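Local coordinates for protein dehydroquinate synthase (Thermus thermophilus, PDB 1UJN) that probably converts 3-deoxy-D-arabino-heptulosonate 7-phosphate to 3-dehydroquinate, the second step of chorismate biosynthesis, using NAD and one zinc or cobalt ion per subunit, at residues F175-I180 with R225-G230; H231-A236 with E292-Y297; L255-L260 with L309-P314; E268-P273 with L315-L320. All blocks are in the same frame, centred on the assembly; numbering follows the deposited sequence.

Interaction 1 of 4, residues F175-I180 with R225-G230; sequences FKHGLI and RLLNLG
I180 and L229 make the tight part of this contact, where helix 164-181 lies against the loop that leads into helix 231-240. The I180 CD1 methyl presses on the backbone of the 3-10 turn, 3.1 Å from L226 O and 3.6 Å from L227 CA. Its other branch, CG2, goes to L226 CB at 3.9 Å. L229 sends CD2 between L179 and I180: its side chain lies crosswise to that of L179 and antiparallel to that of I180. On the looser side, L227 is partly exposed. Its CD2 meets I180 CD1 at 4.0 Å and reaches the H177 ring only at 4.3 Å, obliquely. H177 ND1 is held by A206 O.

One polar bond joins the segments. K176 runs beside L229 and bends at chi3 (67°), which turns CE toward the 3-10 turn. NZ then donates to L227 O over 2.9 Å, in the carbonyl plane. NZ also forms a salt bridge with E173, a predicted zinc ligand like H231 nearby. The ammonium is thus shared between the L227 carbonyl and the E173 carboxylate, and it ties the loop to the helix of the predicted metal site.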
loop_
_atom_site.group_PDB
_atom_site.type_symbol
_atom_site.label_atom_id
_atom_site.label_comp_id
_atom_site.label_asym_id
_atom_site.label_seq_id
_atom_site.Cartn_x
_atom_site.Cartn_y
_atom_site.Cartn_z
ATOM N N PHE A 175 21.874 8.564 19.675
ATOM C CA PHE A 175 23.189 9.190 19.603
ATOM C C PHE A 175 23.342 9.808 18.217
ATOM O O PHE A 175 23.836 10.925 18.067
ATOM C CB PHE A 175 24.267 8.127 19.820
ATOM C CG PHE A 175 25.668 8.669 19.835
ATOM C CD1 PHE A 175 26.303 8.955 21.040
ATOM C CD2 PHE A 175 26.354 8.886 18.646
ATOM C CE1 PHE A 175 27.608 9.450 21.063
ATOM C CE2 PHE A 175 27.661 9.381 18.656
ATOM C CZ PHE A 175 28.287 9.663 19.868
ATOM N N LYS A 176 22.918 9.060 17.205
ATOM C CA LYS A 176 22.986 9.518 15.822
ATOM C C LYS A 176 22.183 10.816 15.659
ATOM O O LYS A 176 22.646 11.765 15.013
ATOM C CB LYS A 176 22.430 8.439 14.897
ATOM C CG LYS A 176 22.566 8.748 13.412
ATOM C CD LYS A 176 21.777 7.746 12.578
ATOM C CE LYS A 176 20.277 7.906 12.813
ATOM N NZ LYS A 176 19.478 7.005 11.936
ATOM N N HIS A 177 20.982 10.855 16.241
ATOM C CA HIS A 177 20.149 12.059 16.166
ATOM C C HIS A 177 20.884 13.222 16.825
ATOM O O HIS A 177 20.745 14.377 16.408
ATOM C CB HIS A 177 18.811 11.860 16.888
ATOM C CG HIS A 177 17.921 10.837 16.260
ATOM N ND1 HIS A 177 16.787 10.353 16.879
ATOM C CD2 HIS A 177 18.002 10.197 15.069
ATOM C CE1 HIS A 177 16.208 9.462 16.094
ATOM N NE2 HIS A 177 16.924 9.348 14.991
ATOM N N GLY A 178 21.654 12.908 17.864
ATOM C CA GLY A 178 22.412 13.929 18.568
ATOM C C GLY A 178 23.408 14.595 17.639
ATOM O O GLY A 178 23.538 15.825 17.623
ATOM N N LEU A 179 24.110 13.783 16.856
ATOM C CA LEU A 179 25.090 14.303 15.912
ATOM C C LEU A 179 24.402 15.093 14.799
ATOM O O LEU A 179 24.915 16.115 14.341
ATOM C CB LEU A 179 25.896 13.152 15.303
ATOM C CG LEU A 179 26.799 12.367 16.256
ATOM C CD1 LEU A 179 27.441 11.210 15.507
ATOM C CD2 LEU A 179 27.866 13.291 16.833
ATOM N N ILE A 180 23.238 14.617 14.369
ATOM C CA ILE A 180 22.487 15.273 13.306
ATOM C C ILE A 180 21.927 16.633 13.732
ATOM O O ILE A 180 22.052 17.621 13.005
ATOM C CB ILE A 180 21.321 14.386 12.822
ATOM C CG1 ILE A 180 21.870 13.115 12.167
ATOM C CG2 ILE A 180 20.460 15.149 11.828
ATOM C CD1 ILE A 180 20.801 12.127 11.749
ATOM N N ARG A 225 17.781 13.333 4.723
ATOM C CA ARG A 225 18.711 12.275 4.343
ATOM C C ARG A 225 19.944 12.250 5.251
ATOM O O ARG A 225 20.803 11.384 5.151
ATOM C CB ARG A 225 19.135 12.512 2.894
ATOM C CG ARG A 225 20.067 13.716 2.749
ATOM C CD ARG A 225 19.938 14.384 1.375
ATOM N NE ARG A 225 21.177 15.084 1.025
ATOM C CZ ARG A 225 21.178 16.425 1.128
ATOM N NH1 ARG A 225 20.094 17.062 1.537
ATOM N NH2 ARG A 225 22.283 17.111 0.820
ATOM N N LEU A 226 19.991 13.155 6.224
ATOM C CA LEU A 226 21.063 13.147 7.214
ATOM C C LEU A 226 20.840 11.982 8.179
ATOM O O LEU A 226 21.754 11.561 8.885
ATOM C CB LEU A 226 21.080 14.467 7.992
ATOM C CG LEU A 226 21.282 15.752 7.179
ATOM C CD1 LEU A 226 21.162 16.953 8.105
ATOM C CD2 LEU A 226 22.645 15.742 6.492
ATOM N N LEU A 227 19.614 11.466 8.203
ATOM C CA LEU A 227 19.273 10.343 9.070
ATOM C C LEU A 227 20.044 9.101 8.629
ATOM O O LEU A 227 20.118 8.108 9.356
ATOM C CB LEU A 227 17.765 10.073 9.014
ATOM C CG LEU A 227 16.857 11.197 9.526
ATOM C CD1 LEU A 227 15.416 10.911 9.141
ATOM C CD2 LEU A 227 16.998 11.323 11.036
ATOM N N ASN A 228 20.623 9.161 7.435
ATOM C CA ASN A 228 21.393 8.034 6.920
ATOM C C ASN A 228 22.848 8.088 7.365
ATOM O O ASN A 228 23.699 7.377 6.827
ATOM C CB ASN A 228 21.313 7.989 5.393
ATOM C CG ASN A 228 19.915 7.667 4.898
ATOM O OD1 ASN A 228 19.308 6.678 5.319
ATOM N ND2 ASN A 228 19.395 8.500 4.000
ATOM N N LEU A 229 23.131 8.937 8.349
ATOM C CA LEU A 229 24.485 9.070 8.880
ATOM C C LEU A 229 24.962 7.716 9.409
ATOM O O LEU A 229 24.288 7.097 10.231
ATOM C CB LEU A 229 24.504 10.101 10.013
ATOM C CG LEU A 229 25.813 10.317 10.781
ATOM C CD1 LEU A 229 26.896 10.868 9.850
ATOM C CD2 LEU A 229 25.559 11.274 11.935
ATOM N N GLY A 230 26.117 7.265 8.924
ATOM C CA GLY A 230 26.675 5.993 9.359
ATOM C C GLY A 230 26.030 4.759 8.748
ATOM O O GLY A 230 26.440 3.633 9.039
#

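Interaction 2 of 4, residues H231-A236 with E292-Y297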
loop_
_atom_site.group_PDB
_atom_site.type_symbol
_atom_site.label_atom_id
_atom_site.label_comp_id
_atom_site.label_asym_id
_atom_site.label_seq_id
_atom_site.Cartn_x
_atom_site.Cartn_y
_atom_site.Cartn_z
ATOM N N HIS A 231 25.036 4.960 7.889
ATOM C CA HIS A 231 24.333 3.840 7.270
ATOM C C HIS A 231 24.940 3.278 5.985
ATOM O O HIS A 231 24.637 2.148 5.605
ATOM C CB HIS A 231 22.872 4.216 7.011
ATOM C CG HIS A 231 22.019 4.217 8.244
ATOM N ND1 HIS A 231 22.267 5.038 9.324
ATOM C CD2 HIS A 231 20.915 3.500 8.563
ATOM C CE1 HIS A 231 21.351 4.829 10.254
ATOM N NE2 HIS A 231 20.519 3.901 9.817
ATOM N N THR A 232 25.787 4.050 5.310
ATOM C CA THR A 232 26.403 3.568 4.076
ATOM C C THR A 232 27.353 2.415 4.397
ATOM O O THR A 232 27.282 1.348 3.784
ATOM C CB THR A 232 27.180 4.691 3.351
ATOM O OG1 THR A 232 26.289 5.777 3.060
ATOM C CG2 THR A 232 27.764 4.173 2.043
ATOM N N LEU A 233 28.243 2.628 5.362
ATOM C CA LEU A 233 29.164 1.571 5.751
ATOM C C LEU A 233 28.400 0.546 6.584
ATOM O O LEU A 233 28.634 -0.659 6.471
ATOM C CB LEU A 233 30.336 2.133 6.565
ATOM C CG LEU A 233 31.313 1.054 7.050
ATOM C CD1 LEU A 233 31.877 0.299 5.853
ATOM C CD2 LEU A 233 32.430 1.682 7.861
ATOM N N GLY A 234 27.479 1.031 7.414
ATOM C CA GLY A 234 26.696 0.142 8.253
ATOM C C GLY A 234 25.993 -0.923 7.436
ATOM O O GLY A 234 26.044 -2.111 7.755
ATOM N N HIS A 235 25.329 -0.490 6.375
ATOM C CA HIS A 235 24.610 -1.397 5.495
ATOM C C HIS A 235 25.558 -2.433 4.896
ATOM O O HIS A 235 25.223 -3.615 4.801
ATOM C CB HIS A 235 23.949 -0.604 4.371
ATOM C CG HIS A 235 23.214 -1.456 3.388
ATOM N ND1 HIS A 235 21.997 -2.036 3.671
ATOM C CD2 HIS A 235 23.531 -1.838 2.129
ATOM C CE1 HIS A 235 21.595 -2.740 2.627
ATOM N NE2 HIS A 235 22.507 -2.636 1.678
ATOM N N ALA A 236 26.744 -1.979 4.499
ATOM C CA ALA A 236 27.744 -2.854 3.902
ATOM C C ALA A 236 28.215 -3.920 4.886
ATOM O O ALA A 236 28.453 -5.071 4.506
ATOM C CB ALA A 236 28.929 -2.029 3.418
ATOM N N GLU A 292 38.800 -3.215 -0.934
ATOM C CA GLU A 292 38.428 -3.733 -2.246
ATOM C C GLU A 292 37.191 -4.625 -2.191
ATOM O O GLU A 292 36.402 -4.662 -3.134
ATOM C CB GLU A 292 39.595 -4.513 -2.860
ATOM C CG GLU A 292 40.903 -3.734 -2.929
ATOM C CD GLU A 292 41.618 -3.668 -1.592
ATOM O OE1 GLU A 292 42.619 -2.928 -1.483
ATOM O OE2 GLU A 292 41.185 -4.365 -0.650
ATOM N N ASP A 293 37.028 -5.345 -1.087
ATOM C CA ASP A 293 35.883 -6.231 -0.919
ATOM C C ASP A 293 34.699 -5.461 -0.343
ATOM O O ASP A 293 33.613 -6.011 -0.162
ATOM C CB ASP A 293 36.244 -7.390 0.012
ATOM C CG ASP A 293 37.466 -8.155 -0.461
ATOM O OD1 ASP A 293 37.474 -8.605 -1.626
ATOM O OD2 ASP A 293 38.418 -8.306 0.333
ATOM N N LEU A 294 34.921 -4.183 -0.056
ATOM C CA LEU A 294 33.883 -3.324 0.497
ATOM C C LEU A 294 33.046 -2.712 -0.620
ATOM O O LEU A 294 31.816 -2.768 -0.592
ATOM C CB LEU A 294 34.519 -2.207 1.327
ATOM C CG LEU A 294 33.558 -1.243 2.026
ATOM C CD1 LEU A 294 32.797 -1.988 3.112
ATOM C CD2 LEU A 294 34.335 -0.080 2.624
ATOM N N LEU A 295 33.733 -2.133 -1.601
ATOM C CA LEU A 295 33.098 -1.484 -2.744
ATOM C C LEU A 295 31.791 -2.130 -3.203
ATOM O O LEU A 295 30.799 -1.436 -3.428
ATOM C CB LEU A 295 34.082 -1.427 -3.917
ATOM C CG LEU A 295 35.367 -0.630 -3.684
ATOM C CD1 LEU A 295 36.284 -0.780 -4.886
ATOM C CD2 LEU A 295 35.030 0.834 -3.444
ATOM N N PRO A 296 31.773 -3.466 -3.355
ATOM C CA PRO A 296 30.550 -4.146 -3.793
ATOM C C PRO A 296 29.314 -3.734 -2.995
ATOM O O PRO A 296 28.260 -3.442 -3.569
ATOM C CB PRO A 296 30.896 -5.618 -3.604
ATOM C CG PRO A 296 32.351 -5.646 -3.933
ATOM C CD PRO A 296 32.874 -4.433 -3.192
ATOM N N TYR A 297 29.447 -3.708 -1.671
ATOM C CA TYR A 297 28.335 -3.339 -0.804
ATOM C C TYR A 297 28.099 -1.831 -0.762
ATOM O O TYR A 297 27.079 -1.372 -0.247
ATOM C CB TYR A 297 28.573 -3.857 0.618
ATOM C CG TYR A 297 28.826 -5.345 0.701
ATOM C CD1 TYR A 297 30.124 -5.856 0.697
ATOM C CD2 TYR A 297 27.765 -6.247 0.773
ATOM C CE1 TYR A 297 30.359 -7.228 0.764
ATOM C CE2 TYR A 297 27.988 -7.620 0.838
ATOM C CZ TYR A 297 29.286 -8.104 0.833
ATOM O OH TYR A 297 29.507 -9.462 0.895
HETATM O O HOH W 1 25.680 0.702 1.741
#
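A236 and L233, on the first turns of helix 231-240, pack against L294 of the short helix 291-294 and Y297, three residues further on. The contact lies in the largely helical C-terminal domain of dehydroquinate synthase.

The apolar contacts are few and close. A236 CB lies 3.4 Å from Y297 CB, and the backbones come near each other here. The same methyl has L294 CD1 as a second neighbour at 3.9 Å. L294 CD1 also meets L233 CD1 at 3.7 Å, with the two side chains set crosswise. L233 points away from the other segment at its CB. Its CG is anti to the backbone N (chi1 178°), and the CD1 branch makes the contact.

One aromatic face takes part. A236 O sits 3.8 Å above the plane of the Y297 ring, offset toward the rim, near CG. Y297 also rests on A239 and Q240, one turn further along the same helix.

The polar link is a water. It donates to T232 O and to Y297 O, and so bridges the two backbones. H231, a predicted zinc ligand, begins the same helix, and its ND1 donates to L229 O. At the exposed edge, H235 turns its ring edge to Y297 O, with CD2 4.3 Å from that oxygen.

Interaction 3 of 4, residues L255-L260 with L309-P314; sequences LLYAAL and LHWVVP
Y257 has CG anti to the backbone N (chi1 -170°), and W311 has CG anti to its own carbonyl carbon. These torsions set where each CG lies; the rings beyond them meet between helix 247-264 and strand 311-314. The strand is one arm of a two-stranded antiparallel beta hairpin with strand 319-323, which lies against the helices of the C-terminal domain. The short helix and strand segments pass 7.1 Å apart at their axes, at an angle of 69°.

The aromatic pair is oblique. The ring planes of Y257 and W311 stand at 50° to each other. Y257 brings its CE2 corner to the six-membered ring of W311, 3.5 Å from CZ3 and 3.8 Å from CH2. CZ3 lies at the edge of the Y257 ring, near its plane. The phenol OH of Y257 bonds to L330 O on helix 327-342, and W337 of that helix meets the Y257 ring edge-to-face. Y257 is therefore held between the hairpin and the C-terminal helix.

At the other end of the strand, small groups allow close packing. A258 and V313 have the nearest CA atoms, 5.7 Å apart. A258 CB is 4.1 Å from V312 O and also touches the P314 ring. P314 points toward the helix, and its ring lies against the A258 carbonyl through CG and CD. Its CD is 3.7 Å from A258 CB and 3.4 Å from A258 O.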
loop_
_atom_site.group_PDB
_atom_site.type_symbol
_atom_site.label_atom_id
_atom_site.label_comp_id
_atom_site.label_asym_id
_atom_site.label_seq_id
_atom_site.Cartn_x
_atom_site.Cartn_y
_atom_site.Cartn_z
ATOM N N LEU A 255 29.240 5.089 12.306
ATOM C CA LEU A 255 29.423 6.414 12.896
ATOM C C LEU A 255 30.901 6.727 13.077
ATOM O O LEU A 255 31.330 7.874 12.913
ATOM C CB LEU A 255 28.705 6.501 14.241
ATOM C CG LEU A 255 27.178 6.454 14.148
ATOM C CD1 LEU A 255 26.574 6.530 15.540
ATOM C CD2 LEU A 255 26.689 7.610 13.297
ATOM N N LEU A 256 31.682 5.709 13.426
ATOM C CA LEU A 256 33.116 5.904 13.597
ATOM C C LEU A 256 33.718 6.259 12.236
ATOM O O LEU A 256 34.558 7.156 12.127
ATOM C CB LEU A 256 33.774 4.636 14.140
ATOM C CG LEU A 256 35.298 4.700 14.291
ATOM C CD1 LEU A 256 35.665 5.804 15.268
ATOM C CD2 LEU A 256 35.824 3.364 14.778
ATOM N N TYR A 257 33.271 5.563 11.195
ATOM C CA TYR A 257 33.778 5.815 9.852
ATOM C C TYR A 257 33.415 7.228 9.414
ATOM O O TYR A 257 34.249 7.952 8.866
ATOM C CB TYR A 257 33.195 4.804 8.864
ATOM C CG TYR A 257 33.853 4.838 7.502
ATOM C CD1 TYR A 257 35.173 4.418 7.332
ATOM C CD2 TYR A 257 33.158 5.287 6.384
ATOM C CE1 TYR A 257 35.785 4.442 6.072
ATOM C CE2 TYR A 257 33.758 5.319 5.120
ATOM C CZ TYR A 257 35.069 4.895 4.974
ATOM O OH TYR A 257 35.664 4.930 3.730
ATOM N N ALA A 258 32.169 7.622 9.664
ATOM C CA ALA A 258 31.696 8.957 9.303
ATOM C C ALA A 258 32.539 10.013 10.005
ATOM O O ALA A 258 32.919 11.025 9.402
ATOM C CB ALA A 258 30.230 9.118 9.693
ATOM N N ALA A 259 32.832 9.773 11.281
ATOM C CA ALA A 259 33.646 10.694 12.057
ATOM C C ALA A 259 35.033 10.840 11.429
ATOM O O ALA A 259 35.590 11.938 11.392
ATOM C CB ALA A 259 33.767 10.201 13.495
ATOM N N LEU A 260 35.590 9.737 10.929
ATOM C CA LEU A 260 36.911 9.786 10.306
ATOM C C LEU A 260 36.866 10.544 8.978
ATOM O O LEU A 260 37.816 11.246 8.621
ATOM C CB LEU A 260 37.460 8.367 10.112
ATOM C CG LEU A 260 37.789 7.693 11.450
ATOM C CD1 LEU A 260 38.024 6.203 11.248
ATOM C CD2 LEU A 260 39.020 8.368 12.075
ATOM N N LEU A 309 27.971 7.423 -5.379
ATOM C CA LEU A 309 27.500 7.330 -4.002
ATOM C C LEU A 309 27.705 8.638 -3.237
ATOM O O LEU A 309 28.667 9.369 -3.434
ATOM C CB LEU A 309 28.247 6.191 -3.301
ATOM C CG LEU A 309 29.741 6.160 -3.636
ATOM C CD1 LEU A 309 30.494 7.364 -3.064
ATOM C CD2 LEU A 309 30.443 4.916 -3.086
ATOM N N HIS A 310 26.724 8.946 -2.370
ATOM C CA HIS A 310 26.857 10.120 -1.515
ATOM C C HIS A 310 26.948 9.717 -0.042
ATOM O O HIS A 310 26.216 8.865 0.444
ATOM C CB HIS A 310 25.640 11.023 -1.736
ATOM C CG HIS A 310 25.849 11.875 -2.963
ATOM N ND1 HIS A 310 26.095 11.360 -4.193
ATOM C CD2 HIS A 310 25.729 13.265 -3.081
ATOM C CE1 HIS A 310 26.111 12.414 -5.032
ATOM N NE2 HIS A 310 25.895 13.567 -4.395
ATOM N N TRP A 311 27.857 10.322 0.715
ATOM C CA TRP A 311 28.016 10.000 2.127
ATOM C C TRP A 311 27.575 11.157 3.009
ATOM O O TRP A 311 27.753 12.321 2.649
ATOM C CB TRP A 311 29.480 9.703 2.455
ATOM C CG TRP A 311 30.118 8.630 1.641
ATOM C CD1 TRP A 311 30.548 8.721 0.347
ATOM C CD2 TRP A 311 30.437 7.306 2.079
ATOM N NE1 TRP A 311 31.123 7.535 -0.046
ATOM C CE2 TRP A 311 31.067 6.649 0.998
ATOM C CE3 TRP A 311 30.253 6.609 3.281
ATOM C CZ2 TRP A 311 31.515 5.327 1.084
ATOM C CZ3 TRP A 311 30.699 5.297 3.367
ATOM C CH2 TRP A 311 31.324 4.669 2.273
ATOM N N VAL A 312 27.003 10.836 4.167
ATOM C CA VAL A 312 26.599 11.865 5.115
ATOM C C VAL A 312 27.833 12.059 5.990
ATOM O O VAL A 312 28.215 11.164 6.749
ATOM C CB VAL A 312 25.415 11.416 6.003
ATOM C CG1 VAL A 312 25.090 12.501 7.012
ATOM C CG2 VAL A 312 24.194 11.120 5.142
ATOM N N VAL A 313 28.465 13.221 5.862
ATOM C CA VAL A 313 29.674 13.530 6.617
ATOM C C VAL A 313 29.418 14.561 7.707
ATOM O O VAL A 313 28.962 15.667 7.428
ATOM C CB VAL A 313 30.783 14.087 5.684
ATOM C CG1 VAL A 313 32.057 14.352 6.477
ATOM C CG2 VAL A 313 31.056 13.111 4.552
ATOM N N PRO A 314 29.705 14.206 8.970
ATOM C CA PRO A 314 29.499 15.129 10.087
ATOM C C PRO A 314 30.753 15.980 10.298
ATOM O O PRO A 314 31.785 15.473 10.732
ATOM C CB PRO A 314 29.239 14.189 11.253
ATOM C CG PRO A 314 30.197 13.068 10.961
ATOM C CD PRO A 314 30.032 12.852 9.462
#

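Interaction 4 of 4, residues E268-P273 with L315-L320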
loop_
_atom_site.group_PDB
_atom_site.type_symbol
_atom_site.label_atom_id
_atom_site.label_comp_id
_atom_site.label_asym_id
_atom_site.label_seq_id
_atom_site.Cartn_x
_atom_site.Cartn_y
_atom_site.Cartn_z
ATOM N N GLU A 268 35.461 19.221 12.818
ATOM C CA GLU A 268 35.870 19.181 14.217
ATOM C C GLU A 268 36.096 17.724 14.597
ATOM O O GLU A 268 35.568 16.820 13.955
ATOM C CB GLU A 268 34.791 19.781 15.120
ATOM C CG GLU A 268 34.272 21.137 14.674
ATOM C CD GLU A 268 33.433 21.816 15.742
ATOM O OE1 GLU A 268 32.673 21.113 16.445
ATOM O OE2 GLU A 268 33.529 23.055 15.874
ATOM N N ASP A 269 36.882 17.499 15.643
ATOM C CA ASP A 269 37.175 16.146 16.094
ATOM C C ASP A 269 35.965 15.531 16.793
ATOM O O ASP A 269 35.575 15.966 17.875
ATOM C CB ASP A 269 38.386 16.170 17.033
ATOM C CG ASP A 269 38.780 14.792 17.521
ATOM O OD1 ASP A 269 38.583 13.809 16.775
ATOM O OD2 ASP A 269 39.306 14.695 18.648
ATOM N N LEU A 270 35.371 14.523 16.164
ATOM C CA LEU A 270 34.202 13.855 16.726
ATOM C C LEU A 270 34.505 12.416 17.126
ATOM O O LEU A 270 33.596 11.648 17.437
ATOM C CB LEU A 270 33.045 13.862 15.719
ATOM C CG LEU A 270 32.501 15.227 15.289
ATOM C CD1 LEU A 270 31.392 15.039 14.264
ATOM C CD2 LEU A 270 31.987 15.976 16.508
ATOM N N LEU A 271 35.784 12.052 17.114
ATOM C CA LEU A 271 36.184 10.697 17.471
ATOM C C LEU A 271 35.982 10.361 18.948
ATOM O O LEU A 271 35.577 9.246 19.278
ATOM C CB LEU A 271 37.644 10.454 17.075
ATOM C CG LEU A 271 37.933 10.167 15.595
ATOM C CD1 LEU A 271 37.322 8.829 15.212
ATOM C CD2 LEU A 271 37.381 11.278 14.720
ATOM N N PRO A 272 36.263 11.312 19.858
ATOM C CA PRO A 272 36.079 11.021 21.286
ATOM C C PRO A 272 34.670 10.547 21.643
ATOM O O PRO A 272 34.500 9.497 22.263
ATOM C CB PRO A 272 36.441 12.347 21.957
ATOM C CG PRO A 272 37.511 12.878 21.055
ATOM C CD PRO A 272 36.925 12.617 19.675
ATOM N N PRO A 273 33.637 11.314 21.250
ATOM C CA PRO A 273 32.262 10.913 21.562
ATOM C C PRO A 273 31.929 9.526 21.011
ATOM O O PRO A 273 31.286 8.718 21.684
ATOM C CB PRO A 273 31.424 12.007 20.899
ATOM C CG PRO A 273 32.341 13.192 20.901
ATOM C CD PRO A 273 33.653 12.584 20.504
ATOM N N LEU A 315 30.666 17.267 9.979
ATOM C CA LEU A 315 31.808 18.165 10.148
ATOM C C LEU A 315 31.825 18.723 11.564
ATOM O O LEU A 315 32.872 19.119 12.083
ATOM C CB LEU A 315 31.740 19.301 9.125
ATOM C CG LEU A 315 31.761 18.852 7.657
ATOM C CD1 LEU A 315 31.653 20.065 6.748
ATOM C CD2 LEU A 315 33.042 18.085 7.366
ATOM N N ALA A 316 30.652 18.740 12.185
ATOM C CA ALA A 316 30.486 19.223 13.550
ATOM C C ALA A 316 29.068 18.859 13.954
ATOM O O ALA A 316 28.198 18.712 13.098
ATOM C CB ALA A 316 30.676 20.736 13.606
ATOM N N PRO A 317 28.816 18.687 15.261
ATOM C CA PRO A 317 27.453 18.339 15.673
ATOM C C PRO A 317 26.469 19.363 15.110
ATOM O O PRO A 317 26.631 20.565 15.321
ATOM C CB PRO A 317 27.536 18.384 17.197
ATOM C CG PRO A 317 28.955 17.971 17.464
ATOM C CD PRO A 317 29.719 18.758 16.422
ATOM N N GLY A 318 25.465 18.890 14.378
ATOM C CA GLY A 318 24.486 19.792 13.800
ATOM C C GLY A 318 24.921 20.359 12.459
ATOM O O GLY A 318 24.128 20.979 11.749
ATOM N N ARG A 319 26.186 20.155 12.108
ATOM C CA ARG A 319 26.700 20.654 10.837
ATOM C C ARG A 319 27.244 19.505 9.998
ATOM O O ARG A 319 28.402 19.103 10.142
ATOM C CB ARG A 319 27.793 21.698 11.079
ATOM C CG ARG A 319 28.206 22.458 9.825
ATOM C CD ARG A 319 28.990 23.714 10.179
ATOM N NE ARG A 319 30.293 23.419 10.768
ATOM C CZ ARG A 319 31.315 22.899 10.099
ATOM N NH1 ARG A 319 31.190 22.614 8.809
ATOM N NH2 ARG A 319 32.468 22.675 10.715
ATOM N N LEU A 320 26.397 18.979 9.120
ATOM C CA LEU A 320 26.778 17.870 8.261
ATOM C C LEU A 320 26.587 18.182 6.782
ATOM O O LEU A 320 25.842 19.092 6.410
ATOM C CB LEU A 320 25.959 16.624 8.614
ATOM C CG LEU A 320 26.127 16.000 10.001
ATOM C CD1 LEU A 320 25.537 16.906 11.067
ATOM C CD2 LEU A 320 25.435 14.648 10.012
#
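E268 and L270 both point toward the turn at 315-320, and each meets P317 from a different direction. The E268 side chain lies crosswise to P317. Its CG is anti to the carbonyl carbon (chi1 -50°), and beyond CG the chain is extended. The stem passes over the A316 methyl: CG is 3.8 Å from A316 CB, and OE1 is 3.5 Å from the same carbon. OE1 then lies 3.8 Å from P317 CD. L270 lies alongside P317, the two side chains running in opposite senses. Its CD2 branch makes the contact, 3.6 Å from P317 CD, with P317 CG close behind. CD1 turns to the backbone near A316 N and to P314.

Residues 315-320 form the turn of the beta hairpin of strands 311-314 and 319-323. A316 to R319 make a type II beta turn, and L315 and A316 together face R319 in a classic beta bulge. R319 O accepts from both L315 N and A316 N. The positive phi of G318 suits this turn.

The bulge carbonyl is used across the contact. E268 N donates to L315 O over 2.7 Å, nearly along the C=O axis, with an N-H...O angle of 151°. E268 is exposed, and its carboxylate lies near the R319 guanidinium without touching it: OE2 is 5.3 Å from NH2.

How the interactions relate
All four contacts lie in the helical C-terminal domain. Interactions 1, 3 and 4 are close together, with centres about 10 to 11 Å apart. Interactions 3 and 4 share the hairpin of strands 311-314 and 319-323. L229 of interaction 1 packs on V312, P314, A258 and L320, while L179 O probably bonds to G318 N. The centre of interaction 2 is about 18 Å from that of interaction 1, which it still touches through K176 and H231, and about 12 Å from that of interaction 3, met through L233 on Y257 and T232 on W311. Along the chain interaction 1 closes first; the other three alternate. The hairpin thus joins several helices near the predicted metal site.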